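Local coordinates for Lmo0135 protein (Listeria monocytogenes EGD-e, PDB 5ISU) that serves as the extracellular substrate-binding component of an ABC transporter, whose cargo is probably peptide, at residues A[281-286]-A[362-367]; A[275-280]-A[328-333]; A[90-95]-A[128-133]; A[83-88]-A[175-180]. All coordinates share one frame; numbering follows the deposited sequence.

Interaction 1. Residues A[281-286]-A[362-367]; sequences YALDRE and QQYKEI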
# COMPACT_ATOMS: atom_id res chain seq x y z
N TYR A 281 12.52 -4.73 -24.12
CA TYR A 281 13.72 -5.50 -24.48
C TYR A 281 15.02 -4.72 -24.38
O TYR A 281 16.09 -5.31 -24.32
CB TYR A 281 13.62 -6.04 -25.91
CG TYR A 281 12.80 -7.30 -26.07
CD1 TYR A 281 13.25 -8.51 -25.52
CD2 TYR A 281 11.65 -7.33 -26.86
CE1 TYR A 281 12.53 -9.68 -25.69
CE2 TYR A 281 10.94 -8.50 -27.06
CZ TYR A 281 11.38 -9.67 -26.47
OH TYR A 281 10.67 -10.83 -26.65
N ALA A 282 14.96 -3.39 -24.42
CA ALA A 282 16.18 -2.59 -24.31
C ALA A 282 16.69 -2.50 -22.86
O ALA A 282 17.82 -2.05 -22.64
CB ALA A 282 15.93 -1.18 -24.85
N LEU A 283 15.89 -2.96 -21.90
CA LEU A 283 16.20 -2.81 -20.49
C LEU A 283 16.60 -4.09 -19.77
O LEU A 283 16.26 -5.19 -20.21
CB LEU A 283 14.98 -2.21 -19.78
CG LEU A 283 14.37 -0.94 -20.39
CD1 LEU A 283 13.09 -0.56 -19.68
CD2 LEU A 283 15.36 0.21 -20.36
N ASP A 284 17.31 -3.92 -18.65
CA ASP A 284 17.74 -5.03 -17.77
C ASP A 284 17.49 -4.66 -16.32
O ASP A 284 18.11 -3.74 -15.78
CB ASP A 284 19.20 -5.41 -17.95
CG ASP A 284 19.66 -6.45 -16.94
OD1 ASP A 284 19.84 -6.12 -15.75
OD2 ASP A 284 19.85 -7.62 -17.33
N ARG A 285 16.63 -5.43 -15.68
CA ARG A 285 16.23 -5.17 -14.31
C ARG A 285 17.32 -5.09 -13.25
O ARG A 285 17.28 -4.19 -12.43
CB ARG A 285 15.16 -6.18 -13.90
CG ARG A 285 13.85 -5.92 -14.60
CD ARG A 285 12.80 -6.94 -14.27
NE ARG A 285 11.53 -6.58 -14.91
CZ ARG A 285 11.16 -6.94 -16.15
NH1 ARG A 285 9.98 -6.55 -16.63
NH2 ARG A 285 11.94 -7.69 -16.92
N GLU A 286 18.28 -6.03 -13.25
CA GLU A 286 19.37 -5.98 -12.24
C GLU A 286 20.17 -4.69 -12.36
O GLU A 286 20.60 -4.15 -11.35
CB GLU A 286 20.29 -7.20 -12.30
CG GLU A 286 19.58 -8.48 -11.91
CD GLU A 286 20.52 -9.65 -11.56
OE1 GLU A 286 19.98 -10.75 -11.34
OE2 GLU A 286 21.77 -9.48 -11.49
N GLN A 362 19.69 6.31 -21.62
CA GLN A 362 20.90 5.63 -22.05
C GLN A 362 20.56 4.42 -22.91
O GLN A 362 21.09 4.27 -24.01
CB GLN A 362 21.67 5.17 -20.80
CG GLN A 362 23.03 4.52 -21.04
CD GLN A 362 23.50 3.71 -19.84
OE1 GLN A 362 22.83 2.76 -19.42
NE2 GLN A 362 24.65 4.06 -19.30
N GLN A 363 19.65 3.56 -22.42
CA GLN A 363 19.29 2.33 -23.13
C GLN A 363 18.52 2.57 -24.39
O GLN A 363 18.68 1.83 -25.35
CB GLN A 363 18.53 1.34 -22.22
CG GLN A 363 19.38 0.80 -21.07
CD GLN A 363 20.69 0.16 -21.53
OE1 GLN A 363 21.77 0.55 -21.09
NE2 GLN A 363 20.60 -0.78 -22.47
N TYR A 364 17.66 3.58 -24.39
CA TYR A 364 16.90 3.89 -25.59
C TYR A 364 17.81 4.52 -26.65
O TYR A 364 17.64 4.24 -27.83
CB TYR A 364 15.64 4.71 -25.31
CG TYR A 364 14.64 4.00 -24.39
CD1 TYR A 364 14.54 2.61 -24.34
CD2 TYR A 364 13.72 4.73 -23.64
CE1 TYR A 364 13.62 1.97 -23.52
CE2 TYR A 364 12.78 4.10 -22.83
CZ TYR A 364 12.74 2.72 -22.78
OH TYR A 364 11.81 2.10 -21.98
N LYS A 365 18.78 5.34 -26.23
CA LYS A 365 19.74 5.88 -27.19
C LYS A 365 20.36 4.76 -28.01
O LYS A 365 20.43 4.86 -29.24
CB LYS A 365 20.88 6.65 -26.51
CG LYS A 365 20.59 8.11 -26.21
CD LYS A 365 21.87 8.85 -25.80
CE LYS A 365 21.60 10.33 -25.54
NZ LYS A 365 22.84 11.08 -25.18
N GLU A 366 20.77 3.68 -27.33
CA GLU A 366 21.43 2.55 -27.99
C GLU A 366 20.54 1.79 -29.00
O GLU A 366 21.07 1.08 -29.86
CB GLU A 366 22.02 1.59 -26.95
CG GLU A 366 23.03 0.62 -27.54
CD GLU A 366 23.72 -0.25 -26.50
OE1 GLU A 366 24.64 -1.01 -26.88
OE2 GLU A 366 23.35 -0.17 -25.31
N ILE A 367 19.22 1.93 -28.91
CA ILE A 367 18.32 1.28 -29.90
C ILE A 367 17.77 2.31 -30.91
O ILE A 367 16.77 2.05 -31.57
CB ILE A 367 17.16 0.45 -29.27
CG1 ILE A 367 16.15 1.32 -28.50
CG2 ILE A 367 17.73 -0.64 -28.37
CD1 ILE A 367 14.84 0.61 -28.19

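Interaction 2. Residues A[275-280]-A[328-333]; sequences LRQALS and KKLVKE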
# COMPACT_ATOMS: atom_id res chain seq x y z
N LEU A 275 6.51 -1.21 -30.53
CA LEU A 275 7.31 -0.16 -29.91
C LEU A 275 7.42 -0.39 -28.41
O LEU A 275 8.51 -0.27 -27.85
CB LEU A 275 6.73 1.22 -30.17
CG LEU A 275 7.57 2.40 -29.65
CD1 LEU A 275 9.01 2.33 -30.15
CD2 LEU A 275 6.92 3.71 -30.05
N ARG A 276 6.30 -0.72 -27.77
CA ARG A 276 6.28 -0.98 -26.32
C ARG A 276 7.19 -2.14 -25.95
O ARG A 276 7.87 -2.10 -24.92
CB ARG A 276 4.85 -1.24 -25.81
CG ARG A 276 3.92 -0.04 -25.95
CD ARG A 276 2.69 -0.13 -25.07
NE ARG A 276 1.87 -1.31 -25.33
CZ ARG A 276 0.88 -1.38 -26.24
NH1 ARG A 276 0.58 -0.35 -27.02
NH2 ARG A 276 0.19 -2.51 -26.36
N GLN A 277 7.21 -3.17 -26.80
CA GLN A 277 8.06 -4.34 -26.58
C GLN A 277 9.52 -3.98 -26.81
O GLN A 277 10.41 -4.47 -26.09
CB GLN A 277 7.65 -5.49 -27.48
CG GLN A 277 6.31 -6.11 -27.11
CD GLN A 277 5.88 -7.19 -28.10
OE1 GLN A 277 6.37 -7.24 -29.22
NE2 GLN A 277 4.95 -8.05 -27.68
N ALA A 278 9.79 -3.14 -27.80
CA ALA A 278 11.16 -2.69 -28.06
C ALA A 278 11.72 -1.95 -26.83
O ALA A 278 12.87 -2.16 -26.45
CB ALA A 278 11.22 -1.79 -29.28
N LEU A 279 10.88 -1.13 -26.20
CA LEU A 279 11.27 -0.33 -25.03
C LEU A 279 11.34 -1.16 -23.75
O LEU A 279 11.70 -0.63 -22.68
CB LEU A 279 10.30 0.85 -24.84
CG LEU A 279 10.19 1.84 -26.00
CD1 LEU A 279 9.08 2.86 -25.75
CD2 LEU A 279 11.51 2.55 -26.29
N SER A 280 10.98 -2.43 -23.85
CA SER A 280 11.08 -3.37 -22.73
C SER A 280 12.37 -4.18 -22.93
O SER A 280 13.21 -4.30 -22.01
CB SER A 280 9.86 -4.29 -22.67
OG SER A 280 8.67 -3.54 -22.57
N LYS A 328 16.10 -3.49 -31.63
CA LYS A 328 16.33 -2.73 -32.88
C LYS A 328 15.37 -3.22 -33.98
O LYS A 328 14.84 -2.43 -34.75
CB LYS A 328 17.80 -2.80 -33.32
CG LYS A 328 18.72 -1.92 -32.47
CD LYS A 328 20.20 -2.03 -32.84
CE LYS A 328 20.79 -3.38 -32.45
NZ LYS A 328 22.26 -3.53 -32.70
N LYS A 329 15.17 -4.54 -34.04
CA LYS A 329 14.22 -5.15 -34.98
C LYS A 329 12.79 -4.63 -34.80
O LYS A 329 12.12 -4.30 -35.77
CB LYS A 329 14.22 -6.69 -34.83
CG LYS A 329 15.01 -7.47 -35.88
CD LYS A 329 14.13 -7.72 -37.10
CE LYS A 329 14.83 -8.51 -38.20
NZ LYS A 329 15.91 -7.73 -38.87
N LEU A 330 12.35 -4.57 -33.55
CA LEU A 330 10.99 -4.13 -33.24
C LEU A 330 10.73 -2.63 -33.48
O LEU A 330 9.66 -2.25 -33.97
CB LEU A 330 10.62 -4.53 -31.81
CG LEU A 330 10.41 -6.04 -31.68
CD1 LEU A 330 10.61 -6.51 -30.25
CD2 LEU A 330 9.04 -6.44 -32.21
N VAL A 331 11.70 -1.79 -33.12
CA VAL A 331 11.53 -0.36 -33.36
C VAL A 331 11.43 -0.10 -34.89
O VAL A 331 10.71 0.80 -35.31
CB VAL A 331 12.62 0.49 -32.65
CG1 VAL A 331 14.02 0.08 -33.07
CG2 VAL A 331 12.40 1.98 -32.92
N LYS A 332 12.13 -0.92 -35.68
CA LYS A 332 12.08 -0.85 -37.16
C LYS A 332 10.65 -1.21 -37.61
O LYS A 332 9.97 -0.39 -38.23
CB LYS A 332 13.10 -1.83 -37.77
CG LYS A 332 13.13 -1.98 -39.29
CD LYS A 332 13.75 -0.80 -40.01
CE LYS A 332 13.90 -1.09 -41.50
NZ LYS A 332 14.60 -0.02 -42.25
N GLU A 333 10.20 -2.42 -37.26
CA GLU A 333 8.86 -2.91 -37.59
C GLU A 333 7.75 -1.99 -37.08
O GLU A 333 6.65 -1.98 -37.63
CB GLU A 333 8.60 -4.29 -36.96
CG GLU A 333 9.46 -5.44 -37.48
CD GLU A 333 9.22 -6.74 -36.72
OE1 GLU A 333 8.24 -6.82 -35.92
OE2 GLU A 333 10.00 -7.69 -36.92

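Interaction 3. Residues A[90-95]-A[128-133]; sequences PLTADD and VDDTTV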
# COMPACT_ATOMS: atom_id res chain seq x y z
N PRO A 90 -17.52 -1.48 26.42
CA PRO A 90 -17.32 -2.73 25.70
C PRO A 90 -17.21 -2.56 24.20
O PRO A 90 -17.78 -1.63 23.64
CB PRO A 90 -18.61 -3.51 26.01
CG PRO A 90 -19.06 -3.00 27.32
CD PRO A 90 -18.65 -1.56 27.37
N LEU A 91 -16.44 -3.45 23.56
CA LEU A 91 -16.32 -3.47 22.10
C LEU A 91 -17.07 -4.74 21.68
O LEU A 91 -16.67 -5.85 22.07
CB LEU A 91 -14.86 -3.48 21.66
CG LEU A 91 -14.55 -3.33 20.15
CD1 LEU A 91 -13.11 -2.90 19.96
CD2 LEU A 91 -14.85 -4.60 19.35
N THR A 92 -18.18 -4.57 20.95
CA THR A 92 -19.05 -5.66 20.53
C THR A 92 -19.40 -5.59 19.05
O THR A 92 -18.94 -4.71 18.33
CB THR A 92 -20.39 -5.60 21.29
OG1 THR A 92 -21.17 -4.51 20.79
CG2 THR A 92 -20.17 -5.45 22.82
N ALA A 93 -20.24 -6.51 18.61
CA ALA A 93 -20.72 -6.53 17.24
C ALA A 93 -21.42 -5.21 16.86
O ALA A 93 -21.33 -4.79 15.72
CB ALA A 93 -21.69 -7.68 17.03
N ASP A 94 -22.10 -4.58 17.82
CA ASP A 94 -22.78 -3.31 17.54
C ASP A 94 -21.83 -2.24 16.98
O ASP A 94 -22.25 -1.39 16.21
CB ASP A 94 -23.49 -2.78 18.78
CG ASP A 94 -24.73 -3.59 19.17
OD1 ASP A 94 -25.11 -4.53 18.44
OD2 ASP A 94 -25.33 -3.27 20.21
N ASP A 95 -20.55 -2.29 17.38
CA ASP A 95 -19.55 -1.36 16.87
C ASP A 95 -19.20 -1.72 15.42
O ASP A 95 -19.05 -0.84 14.56
CB ASP A 95 -18.30 -1.40 17.74
CG ASP A 95 -18.54 -0.85 19.13
OD1 ASP A 95 -18.94 0.33 19.23
OD2 ASP A 95 -18.28 -1.59 20.11
N VAL A 128 -25.86 -10.61 15.49
CA VAL A 128 -26.64 -11.73 16.03
C VAL A 128 -26.56 -11.72 17.56
O VAL A 128 -27.56 -11.95 18.23
CB VAL A 128 -26.17 -13.10 15.47
CG1 VAL A 128 -27.06 -14.22 16.00
CG2 VAL A 128 -26.19 -13.10 13.94
N ASP A 129 -25.36 -11.46 18.10
CA ASP A 129 -25.09 -11.37 19.54
C ASP A 129 -24.11 -10.24 19.71
O ASP A 129 -23.73 -9.59 18.75
CB ASP A 129 -24.34 -12.61 20.07
CG ASP A 129 -25.01 -13.91 19.74
OD1 ASP A 129 -26.25 -13.99 19.82
OD2 ASP A 129 -24.26 -14.87 19.46
N ASP A 130 -23.66 -10.06 20.95
CA ASP A 130 -22.61 -9.10 21.23
C ASP A 130 -21.28 -9.55 20.61
O ASP A 130 -20.47 -8.70 20.24
CB ASP A 130 -22.43 -8.89 22.74
CG ASP A 130 -23.45 -7.91 23.32
OD1 ASP A 130 -24.12 -7.20 22.55
OD2 ASP A 130 -23.54 -7.82 24.57
N THR A 131 -21.06 -10.86 20.48
CA THR A 131 -19.82 -11.36 19.88
C THR A 131 -19.99 -12.02 18.49
O THR A 131 -19.15 -12.82 18.09
CB THR A 131 -19.09 -12.36 20.82
OG1 THR A 131 -19.84 -13.58 20.94
CG2 THR A 131 -18.91 -11.76 22.20
N THR A 132 -21.04 -11.67 17.76
CA THR A 132 -21.29 -12.28 16.44
C THR A 132 -21.84 -11.29 15.42
O THR A 132 -22.92 -10.74 15.60
CB THR A 132 -22.28 -13.47 16.54
OG1 THR A 132 -21.78 -14.45 17.47
CG2 THR A 132 -22.51 -14.15 15.16
N VAL A 133 -21.10 -11.09 14.34
CA VAL A 133 -21.49 -10.21 13.24
C VAL A 133 -21.76 -11.09 12.02
O VAL A 133 -20.94 -11.97 11.70
CB VAL A 133 -20.35 -9.24 12.86
CG1 VAL A 133 -20.83 -8.19 11.88
CG2 VAL A 133 -19.78 -8.56 14.09

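Interaction 4. Residues A[83-88]-A[175-180]; sequences LTWHDG and IGSGPY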
# COMPACT_ATOMS: atom_id res chain seq x y z
N LEU A 83 -13.73 -7.70 25.18
CA LEU A 83 -12.98 -6.60 24.57
C LEU A 83 -13.53 -5.26 25.04
O LEU A 83 -14.72 -5.13 25.28
CB LEU A 83 -13.13 -6.64 23.06
CG LEU A 83 -12.59 -7.88 22.35
CD1 LEU A 83 -12.95 -7.80 20.88
CD2 LEU A 83 -11.07 -7.98 22.55
N THR A 84 -12.65 -4.28 25.15
CA THR A 84 -13.06 -2.94 25.52
C THR A 84 -12.30 -1.90 24.71
O THR A 84 -11.25 -2.18 24.13
CB THR A 84 -12.80 -2.63 27.01
OG1 THR A 84 -11.41 -2.76 27.30
CG2 THR A 84 -13.62 -3.56 27.91
N TRP A 85 -12.89 -0.71 24.66
CA TRP A 85 -12.28 0.46 24.02
C TRP A 85 -11.43 1.13 25.10
O TRP A 85 -11.50 0.74 26.28
CB TRP A 85 -13.35 1.45 23.54
CG TRP A 85 -14.19 0.95 22.47
CD1 TRP A 85 -15.45 0.43 22.58
CD2 TRP A 85 -13.85 0.88 21.07
NE1 TRP A 85 -15.92 0.06 21.35
CE2 TRP A 85 -14.96 0.33 20.40
CE3 TRP A 85 -12.72 1.25 20.33
CZ2 TRP A 85 -14.98 0.13 19.02
CZ3 TRP A 85 -12.74 1.06 18.95
CH2 TRP A 85 -13.87 0.50 18.31
N HIS A 86 -10.67 2.17 24.72
CA HIS A 86 -9.76 2.86 25.67
C HIS A 86 -10.44 3.56 26.85
O HIS A 86 -9.82 3.76 27.89
CB HIS A 86 -8.82 3.84 24.95
CG HIS A 86 -7.89 3.17 24.00
ND1 HIS A 86 -7.41 3.78 22.86
CD2 HIS A 86 -7.42 1.90 23.96
CE1 HIS A 86 -6.64 2.94 22.20
NE2 HIS A 86 -6.63 1.79 22.85
N ASP A 87 -11.71 3.93 26.68
CA ASP A 87 -12.47 4.59 27.74
C ASP A 87 -13.27 3.60 28.61
O ASP A 87 -14.08 4.02 29.43
CB ASP A 87 -13.38 5.67 27.13
CG ASP A 87 -14.29 5.14 26.04
OD1 ASP A 87 -14.39 3.89 25.90
OD2 ASP A 87 -14.92 5.96 25.33
N GLY A 88 -13.05 2.29 28.41
CA GLY A 88 -13.69 1.27 29.24
C GLY A 88 -15.00 0.67 28.73
O GLY A 88 -15.46 -0.34 29.28
N ILE A 175 -10.48 7.58 20.34
CA ILE A 175 -10.71 6.47 21.24
C ILE A 175 -10.59 5.20 20.39
O ILE A 175 -11.35 5.01 19.45
CB ILE A 175 -12.09 6.57 21.90
CG1 ILE A 175 -12.19 7.87 22.71
CG2 ILE A 175 -12.35 5.37 22.80
CD1 ILE A 175 -11.16 8.02 23.83
N GLY A 176 -9.66 4.32 20.77
CA GLY A 176 -9.42 3.13 20.00
C GLY A 176 -9.41 1.84 20.80
O GLY A 176 -9.86 1.80 21.94
N SER A 177 -8.94 0.79 20.12
CA SER A 177 -8.82 -0.55 20.67
C SER A 177 -7.39 -1.09 20.56
O SER A 177 -7.11 -2.21 20.98
CB SER A 177 -9.77 -1.47 19.91
OG SER A 177 -9.51 -1.38 18.52
N GLY A 178 -6.49 -0.27 20.01
CA GLY A 178 -5.10 -0.68 19.83
C GLY A 178 -4.30 -0.65 21.12
O GLY A 178 -4.81 -0.24 22.16
N PRO A 179 -3.03 -1.08 21.06
CA PRO A 179 -2.18 -1.15 22.24
C PRO A 179 -1.77 0.15 22.90
O PRO A 179 -1.32 0.10 24.01
CB PRO A 179 -0.95 -1.88 21.73
CG PRO A 179 -0.91 -1.58 20.27
CD PRO A 179 -2.34 -1.56 19.84
N TYR A 180 -1.92 1.29 22.20
CA TYR A 180 -1.55 2.61 22.73
C TYR A 180 -2.70 3.62 22.67
O TYR A 180 -3.30 3.84 21.61
CB TYR A 180 -0.28 3.13 22.02
CG TYR A 180 0.90 2.30 22.48
CD1 TYR A 180 1.55 2.60 23.67
CD2 TYR A 180 1.25 1.15 21.82
CE1 TYR A 180 2.57 1.80 24.14
CE2 TYR A 180 2.28 0.34 22.29
CZ TYR A 180 2.93 0.67 23.44
OH TYR A 180 3.93 -0.16 23.89

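Interaction 1. Residues A[281-286]-A[362-367]
Q363 is folded against A282 by two torsions: CG stands anti to the carbonyl carbon (chi1 -66°), and a bend at chi2 (-55°) then carries the amide back across the neighbouring backbone. From there NE2 donates to A282 O at 3.1 Å, nearly in line with the C=O bond, although the oxygen is tilted somewhat from the amide plane of Q363. A glutamine suits this place because it brings an N-H to a buried carbonyl without a charge; Q322 adds a weak second bond to the same oxygen.

The rest is apolar. The single methyl of A282 sits in the angle between Y364 and I367, with CB at the ring edge, 4.1 Å from Y364 CD1, and 3.9 Å from I367 CD1. Alanine suits the spot, since one methyl is enough to touch both neighbours. L283 branches over two partners: its CD2 lies 3.8 Å from Q363 CB and 4.0 Å from Y364 CE1, while CD1 reaches to 3.7 Å from Y364 OH. That hydroxyl is engaged by L279 O, which lets the tyrosine place a polar tip among leucines.

The arrangement is that of a helix-link-helix connection: helix 273-281 ends, a short link follows, and D284 N-caps helix 285-292, with the link packed on the C-terminal end of helix 351-365.

Interaction 2. Residues A[275-280]-A[328-333]
L330 gives up the most surface here, and it meets A278 almost head on: the two CB atoms are 3.8 Å apart, each pointing at the opposite helix. Because A278 carries only a methyl group, the helices can lie close, their axes coming within 8.0 Å as the two segments run nearly antiparallel, at 158°. Beyond CB, the L330 side chain leaves A278 and slants across Q277. Its CG lies anti to the carbonyl carbon (chi1 -72°), and the two methyls divide the work: CD1 is 4.2 Å from Q277 CB, while CD2 lies 4.1 Å from Q277 OE1. The glutamine thus offers its aliphatic stem to the leucine and keeps an amide at the border of the contact, where NE2 finds weak partners in Y320 and D458.

V331 follows on the next position of its helix. The methyl of A278 lies 3.9 Å from V331 N and 4.3 Å from V331 CB, so one small residue fills the dip between two neighbours on helix 324-334. At the other flank L275 CD1 only just touches V331 CG2, at 4.4 Å. A beta-branched valine suits this partly exposed border, being apolar but short, and it also touches V369.

The chemistry is that of apolar surfaces fitted together: the two segments are held by shape and by the removal of methyl groups from water, with no polar bond between them to fix their direction.

Interaction 3. Residues A[90-95]-A[128-133]
T92 and D130 lie side by side, and the carboxylate of D130 is a flat group covered on one face by a methyl: T92 CG2 stands directly above its central carbon, 4.1 Å from D130 CG. The peptide carbonyl of D130 is met differently. A93 N donates to D130 O at 2.7 Å, coming in from a direction tilted 31° out of the carbonyl plane. A third flat group, the carboxylate of D95, is approached near its own plane, with T92 N bonded to OD2 on the anti side at 3.1 Å; the same oxygen also accepts from W85 NE1.

These bonds start helix 93-104. T92 is the N-cap, and its OG1, placed between the backbone N and the carbonyl carbon (chi1 73°), accepts from D94 N at 3.1 Å. With D95 returning a bond to T92 N, the pair makes a capping box. Threonine suits the position twice over, its hydroxyl turned to the helix and its methyl to D130.

The partner segment supplies a type I beta turn, D129 to T132, which joins strands 121-129 and 132-136. A93 packs tightly against the turn and the strand that follows: CB lies 3.3 Å from D129 O and 3.6 Å from V133 CG2, a fit that suits a small residue.

Chemically, the turn lends its D130 carbonyl to a first-turn N-H of the helix, completing by backbone what the cap begins. The D94 and D130 carboxylates come within 4.7 Å (OD2 to OD1) and may repel slightly, though D130 faces solvent, which should soften the effect.

Interaction 4. Residues A[83-88]-A[175-180]
A type I beta turn, W85 to G88 in the sequence WHDG, docks here on the glycine-containing GSGPY loop that leads into strand 180-186, joining two loops of one solute-binding protein fold. H86 is the centre of it. Its backbone N donates to G176 O at 2.9 Å, and its ring then lies across the same carbonyl, so that the oxygen sits 3.0 Å above the ring plane, over the centre. At the ring's edge NE2 donates to G178 O at 2.8 Å, a fairly straight bond (165°) with the oxygen near the imidazole plane. Histidine suits the place because a flat ring with an N-H at its rim can both cover one peptide and bind another; this bond implies a proton on NE2.

Glycine at G176 lets the ring come this close: a CB there would press on H86 CE1. G88, at positive phi, ends the turn in a conformation that favours glycine. W85 turns its six-membered ring edge-on to the loop, CE3 lying 3.3 Å from G176 O, while its NE1 is bonded to D95. S177 CB touches that ring at 4.0 Å from W85 CZ3, and S177 OG binds A50 N. D87 lies at the margin, its carboxylate bonded to H157; the I175 side chain crosses it at about a right angle, bringing I175 CG2 to 3.7 Å from D87 OD2.

How the interactions relate
The four contacts form two pairs on opposite sides of the chain's centre, with 54 to 59 Å between the centres of contacts from different pairs. Interactions 3 and 4 come first along the chain, 3 lying within the span that 4 encloses, and their centres are 15 Å apart; they join through the backbone bond of L91 to L83, and through D95 with W85. Interactions 1 and 2 follow, 11 Å apart, with alternating segments: helix 273-281 packs on helix 324-334, and the link that follows it, before helix 285-292, packs on the end of helix 351-365, while L330 touches Y281. Each pair therefore knits its own distant region of the molecule, and neither touches the other.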